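Local coordinates for putative peptidase (PDB 5DYN) that acts as a C11-family (clostripain-type) cysteine protease that activates Bacteroides fragilis toxin, probably by proteolytic cleavage, at the interface of chains A and B. Coordinates in Å, arbitrary orientation; residue numbers count along the deposited sequence, not the author numbering. Chains: chain A, Putative peptidase; chain B, Putative peptidase.

Contact 1: the interface of chains A and B. Residues chain A 42-43, 46, 53; chain B 69-70, 73.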
ATOM      1  N   GLY A  42      -5.946  19.452   7.529  1.00 48.83           N
ATOM      2  CA  GLY A  42      -7.085  18.607   7.214  1.00 43.84           C
ATOM      3  C   GLY A  42      -7.905  18.296   8.450  1.00 46.91           C
ATOM      4  O   GLY A  42      -9.116  18.088   8.377  1.00 45.58           O
ATOM      5  N   MET A  43      -7.236  18.272   9.594  1.00 44.75           N
ATOM      6  CA  MET A  43      -7.886  17.981  10.864  1.00 49.34           C
ATOM      7  C   MET A  43      -8.845  19.101  11.266  1.00 53.33           C
ATOM      8  O   MET A  43      -9.727  18.909  12.106  1.00 48.99           O
ATOM      9  CB  MET A  43      -6.825  17.754  11.946  1.00 46.27           C
ATOM     10  CG  MET A  43      -7.354  17.286  13.287  1.00 62.38           C
ATOM     11  SD  MET A  43      -8.653  16.041  13.173  1.00 65.07           S
ATOM     12  CE  MET A  43      -7.827  14.746  12.281  1.00 34.96           C
ATOM     13  N   VAL A  46     -12.452  18.462  10.631  1.00 56.48           N
ATOM     14  CA  VAL A  46     -12.767  17.168  11.230  1.00 47.70           C
ATOM     15  C   VAL A  46     -13.223  17.342  12.679  1.00 57.40           C
ATOM     16  O   VAL A  46     -12.599  18.066  13.454  1.00 55.85           O
ATOM     17  CB  VAL A  46     -11.554  16.209  11.191  1.00 47.06           C
ATOM     18  CG1 VAL A  46     -11.851  14.927  11.959  1.00 44.06           C
ATOM     19  CG2 VAL A  46     -11.161  15.899   9.759  1.00 49.75           C
ATOM     20  N   LEU A  53      -7.067  11.360  15.431  1.00 43.28           N
ATOM     21  CA  LEU A  53      -5.920  11.181  14.549  1.00 40.14           C
ATOM     22  C   LEU A  53      -4.633  11.099  15.349  1.00 38.65           C
ATOM     23  O   LEU A  53      -4.118  12.108  15.833  1.00 40.48           O
ATOM     24  CB  LEU A  53      -5.817  12.312  13.532  1.00 39.04           C
ATOM     25  CG  LEU A  53      -4.653  12.177  12.545  1.00 38.87           C
ATOM     26  CD1 LEU A  53      -4.761  10.870  11.764  1.00 39.78           C
ATOM     27  CD2 LEU A  53      -4.589  13.365  11.598  1.00 34.29           C
TER
ATOM     28  N   VAL B  69      -7.174  13.434   5.191  1.00 42.67           N
ATOM     29  CA  VAL B  69      -7.533  13.311   6.602  1.00 45.23           C
ATOM     30  C   VAL B  69      -9.054  13.422   6.809  1.00 40.96           C
ATOM     31  O   VAL B  69      -9.629  12.583   7.499  1.00 47.74           O
ATOM     32  CB  VAL B  69      -6.791  14.353   7.482  1.00 44.45           C
ATOM     33  CG1 VAL B  69      -7.538  14.592   8.779  1.00 39.71           C
ATOM     34  CG2 VAL B  69      -5.368  13.900   7.759  1.00 36.26           C
ATOM     35  N   PRO B  70      -9.716  14.435   6.209  1.00 47.11           N
ATOM     36  CA  PRO B  70     -11.181  14.414   6.323  1.00 43.36           C
ATOM     37  C   PRO B  70     -11.812  13.169   5.696  1.00 46.85           C
ATOM     38  O   PRO B  70     -12.791  12.644   6.228  1.00 45.27           O
ATOM     39  CB  PRO B  70     -11.611  15.673   5.566  1.00 45.83           C
ATOM     40  CG  PRO B  70     -10.445  16.576   5.644  1.00 42.41           C
ATOM     41  CD  PRO B  70      -9.246  15.683   5.576  1.00 48.37           C
ATOM     42  N   PHE B  73     -12.076  10.274   7.985  1.00 51.61           N
ATOM     43  CA  PHE B  73     -13.052  10.362   9.064  1.00 46.78           C
ATOM     44  C   PHE B  73     -14.477  10.526   8.538  1.00 47.40           C
ATOM     45  O   PHE B  73     -15.330  11.114   9.202  1.00 53.47           O
ATOM     46  CB  PHE B  73     -12.695  11.512  10.009  1.00 45.13           C
ATOM     47  CG  PHE B  73     -11.468  11.251  10.837  1.00 45.19           C
ATOM     48  CD1 PHE B  73     -11.553  10.536  12.020  1.00 46.66           C
ATOM     49  CD2 PHE B  73     -10.228  11.713  10.429  1.00 41.32           C
ATOM     50  CE1 PHE B  73     -10.426  10.289  12.782  1.00 46.68           C
ATOM     51  CE2 PHE B  73      -9.095  11.470  11.187  1.00 38.31           C
ATOM     52  CZ  PHE B  73      -9.195  10.757  12.363  1.00 42.73           C
TER
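The last turn of helix 29-43, with A:Gly42 and A:Met43 still helical, meets helix 65-72 of chain B at B:Val69 and B:Pro70, while the extended A:Val46 beyond the one helix faces B:Phe73 just past the end of the other. The patch is a small apolar seam between the two chains of this clostripain-family protease, also touched by A:Leu53 from strand 51-58. B:Val69 sits in its middle. One of its methyls, CG1, meets the thioether methyl CE of A:Met43 at 3.5 Å, the two side chains crossing at about a right angle. Its other methyl, CG2, turns to A:Leu53, whose CD2 is 4.0 Å away, so the fork of the valine spans the distance between helix and strand. A:Met43 arrives there by a folded path: CG leaves anti to the backbone N (chi1 -173°), and bends at chi2 and chi3 bring the methyl round toward chain B. The same CE touches CE2 of B:Phe73 at 3.7 Å, approaching from above the ring plane but beyond its rim. A:Val46 comes from that same side of the ring, and its CG1 stands over the CG end, 3.9 Å from B:Phe73 CG. With CG2 it reaches instead for the backbone of the helix, 3.7 Å from B:Pro70 CA, so its two methyls divide between the helix backbone at B:Pro70 and the ring of B:Phe73. The phenyl ring, swung away from its own carbonyl carbon (chi1 -70°), slides in between A:Val46 and strand 51-58, and its far end borders A:Leu53, with CZ 3.9 Å from the leucine CB. These neighbours on one face and at the far end should limit its movement. At the helix end, the pyrrolidine ring of B:Pro70 closes over the backbone of A:Gly42, its CG 3.4 Å from the glycine carbonyl O.

Contact 2: the interface of chains A and B. Residues chain A 95, 99, 113, 115; chain B 15, 19, 22, 25, 28.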
ATOM      1  N   MET A  95       6.339  -1.790  16.506  1.00 33.73           N
ATOM      2  CA  MET A  95       5.069  -1.410  15.898  1.00 35.23           C
ATOM      3  C   MET A  95       3.898  -1.881  16.757  1.00 35.49           C
ATOM      4  O   MET A  95       2.916  -1.159  16.922  1.00 36.75           O
ATOM      5  CB  MET A  95       4.953  -1.979  14.481  1.00 32.40           C
ATOM      6  CG  MET A  95       3.602  -1.737  13.833  1.00 36.15           C
ATOM      7  SD  MET A  95       3.551  -2.161  12.081  1.00 40.12           S
ATOM      8  CE  MET A  95       4.297  -0.702  11.362  1.00 38.27           C
ATOM      9  N   ILE A  99       1.010   0.464  18.200  1.00 37.32           N
ATOM     10  CA  ILE A  99      -0.368   0.125  17.852  1.00 37.73           C
ATOM     11  C   ILE A  99      -1.222  -0.071  19.105  1.00 41.97           C
ATOM     12  O   ILE A  99      -2.323   0.476  19.207  1.00 36.75           O
ATOM     13  CB  ILE A  99      -0.440  -1.152  16.994  1.00 38.78           C
ATOM     14  CG1 ILE A  99       0.123  -0.899  15.596  1.00 43.65           C
ATOM     15  CG2 ILE A  99      -1.871  -1.627  16.874  1.00 39.47           C
ATOM     16  CD1 ILE A  99       0.119  -2.135  14.719  1.00 35.63           C
ATOM     17  N   MET A 113      -5.706   2.585   9.671  1.00 38.37           N
ATOM     18  CA  MET A 113      -4.279   2.802   9.854  1.00 40.27           C
ATOM     19  C   MET A 113      -3.619   3.232   8.552  1.00 40.62           C
ATOM     20  O   MET A 113      -3.923   2.705   7.477  1.00 33.96           O
ATOM     21  CB  MET A 113      -3.597   1.547  10.406  1.00 37.96           C
ATOM     22  CG  MET A 113      -2.249   1.839  11.058  1.00 41.44           C
ATOM     23  SD  MET A 113      -1.453   0.411  11.816  1.00 39.97           S
ATOM     24  CE  MET A 113      -2.797  -0.241  12.794  1.00 49.88           C
ATOM     25  N   PHE A 115       0.048   3.806   6.540  1.00 35.85           N
ATOM     26  CA  PHE A 115       1.424   3.334   6.529  1.00 35.12           C
ATOM     27  C   PHE A 115       2.291   4.237   5.661  1.00 35.43           C
ATOM     28  O   PHE A 115       2.150   4.273   4.437  1.00 34.38           O
ATOM     29  CB  PHE A 115       1.471   1.886   6.049  1.00 34.94           C
ATOM     30  CG  PHE A 115       0.738   0.936   6.951  1.00 30.33           C
ATOM     31  CD1 PHE A 115      -0.625   0.722   6.796  1.00 31.12           C
ATOM     32  CD2 PHE A 115       1.404   0.272   7.968  1.00 28.29           C
ATOM     33  CE1 PHE A 115      -1.305  -0.147   7.631  1.00 34.25           C
ATOM     34  CE2 PHE A 115       0.728  -0.599   8.805  1.00 30.55           C
ATOM     35  CZ  PHE A 115      -0.626  -0.808   8.635  1.00 31.17           C
TER
ATOM     36  N   LEU B  15       5.093  -7.606   9.413  1.00 31.73           N
ATOM     37  CA  LEU B  15       4.065  -6.569   9.450  1.00 36.79           C
ATOM     38  C   LEU B  15       2.720  -7.166   9.850  1.00 34.22           C
ATOM     39  O   LEU B  15       2.019  -6.620  10.703  1.00 30.93           O
ATOM     40  CB  LEU B  15       3.949  -5.864   8.096  1.00 31.63           C
ATOM     41  CG  LEU B  15       2.766  -4.911   7.898  1.00 31.89           C
ATOM     42  CD1 LEU B  15       2.723  -3.834   8.978  1.00 34.43           C
ATOM     43  CD2 LEU B  15       2.817  -4.271   6.516  1.00 33.39           C
ATOM     44  N   LEU B  19       0.298  -6.403  13.130  1.00 37.02           N
ATOM     45  CA  LEU B  19      -1.066  -5.890  13.019  1.00 39.81           C
ATOM     46  C   LEU B  19      -2.090  -6.771  13.737  1.00 43.57           C
ATOM     47  O   LEU B  19      -3.287  -6.477  13.725  1.00 38.90           O
ATOM     48  CB  LEU B  19      -1.455  -5.734  11.547  1.00 36.51           C
ATOM     49  CG  LEU B  19      -0.755  -4.603  10.790  1.00 41.93           C
ATOM     50  CD1 LEU B  19      -1.149  -4.597   9.319  1.00 32.63           C
ATOM     51  CD2 LEU B  19      -1.068  -3.261  11.433  1.00 37.34           C
ATOM     52  N   ALA B  22      -3.594  -5.019  16.543  1.00 42.69           N
ATOM     53  CA  ALA B  22      -4.479  -3.964  16.074  1.00 42.43           C
ATOM     54  C   ALA B  22      -5.913  -4.458  16.057  1.00 42.10           C
ATOM     55  O   ALA B  22      -6.157  -5.641  15.833  1.00 46.42           O
ATOM     56  CB  ALA B  22      -4.063  -3.490  14.684  1.00 42.52           C
ATOM     57  N   LEU B  25      -9.351  -3.208  11.099  1.00 44.66           N
ATOM     58  CA  LEU B  25      -9.297  -1.889  10.487  1.00 40.70           C
ATOM     59  C   LEU B  25     -10.291  -1.750   9.342  1.00 38.19           C
ATOM     60  O   LEU B  25     -10.544  -2.703   8.610  1.00 42.28           O
ATOM     61  CB  LEU B  25      -7.878  -1.606   9.993  1.00 35.15           C
ATOM     62  CG  LEU B  25      -6.789  -1.767  11.055  1.00 36.59           C
ATOM     63  CD1 LEU B  25      -5.408  -1.661  10.436  1.00 39.47           C
ATOM     64  CD2 LEU B  25      -6.962  -0.730  12.155  1.00 40.72           C
ATOM     65  N   LEU B  28      -6.515  -0.180   5.283  1.00 37.68           N
ATOM     66  CA  LEU B  28      -5.067  -0.139   5.446  1.00 32.53           C
ATOM     67  C   LEU B  28      -4.479   0.720   4.334  1.00 35.69           C
ATOM     68  O   LEU B  28      -4.247   0.243   3.224  1.00 40.13           O
ATOM     69  CB  LEU B  28      -4.459  -1.544   5.423  1.00 34.80           C
ATOM     70  CG  LEU B  28      -4.521  -2.361   6.718  1.00 35.87           C
ATOM     71  CD1 LEU B  28      -5.924  -2.887   6.970  1.00 36.07           C
ATOM     72  CD2 LEU B  28      -3.516  -3.505   6.681  1.00 37.72           C
TER
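The isobutyl group of B:Leu19 is pushed into a pocket of chain A made by A:Ile99, A:Met113 and A:Phe115, and its methyl CD2 forms the apolar centre of this join in the clostripain (C11) family fold, a caspase-like fold whose central sheet runs on from one chain into the other. B:Leu19 and A:Phe115 come from opposite directions: the CD2 methyl lies in the plane of the phenyl ring and meets its edge at CZ, 3.7 Å away, rather than a face. The sulfur of A:Met113 lies against the same methyl, and so does CD1 of A:Ile99, whose side chain crosses the leucine at about a right angle. A:Met113 runs out straight from strand 110-116 and bends only at its last torsion (chi3 -50°), which places CE among B:Leu19, B:Ala22 and B:Leu25. Nearer its root, the methionine CB is covered by CD1 of B:Leu25 at 3.7 Å.

Around this core the packing spreads along helix 92-105. A:Ile99 turns its branch methyl CG2 to B:Ala22, 3.6 Å from the alanine CB. One helical turn earlier, the thioether SD of A:Met95 meets B:Leu15 CD1 at 3.6 Å. That leucine methyl also comes to the phenyl ring from above its plane, beyond the rim, 3.8 Å from A:Phe115 CE2, and thus bridges helix and strand. On the other flank, B:Leu28 lies alongside A:Phe115 and points the same way, with CG 4.0 Å from ring atom CE1.

The polar rim is backbone. A:Met113 and B:Leu28 form a parallel beta bridge that sets strand 110-116 beside strand 27-31. In this family the catalytic histidine follows the first of these strands and the catalytic cysteine the second. Within the bridge, the carbonyl O of A:Met113 lies 3.7 Å from B:Leu28 CA.

The C-alpha centres of contact 1 and contact 2 are about 18 Å apart, and the two share no residue or secondary-structure element. Contact 1 joins helix 29-43 and strand 51-58 of chain A to helix 65-72 of chain B; contact 2 joins helix 92-105 and strand 110-116 to the segment of chain B from helix 12-18 to strand 27-31. Chain B thus holds chain A at separated places, through a helix as well as through the sheet. Such packing suits two chains that are probably cleaved pieces of one polypeptide and together form a single protease domain.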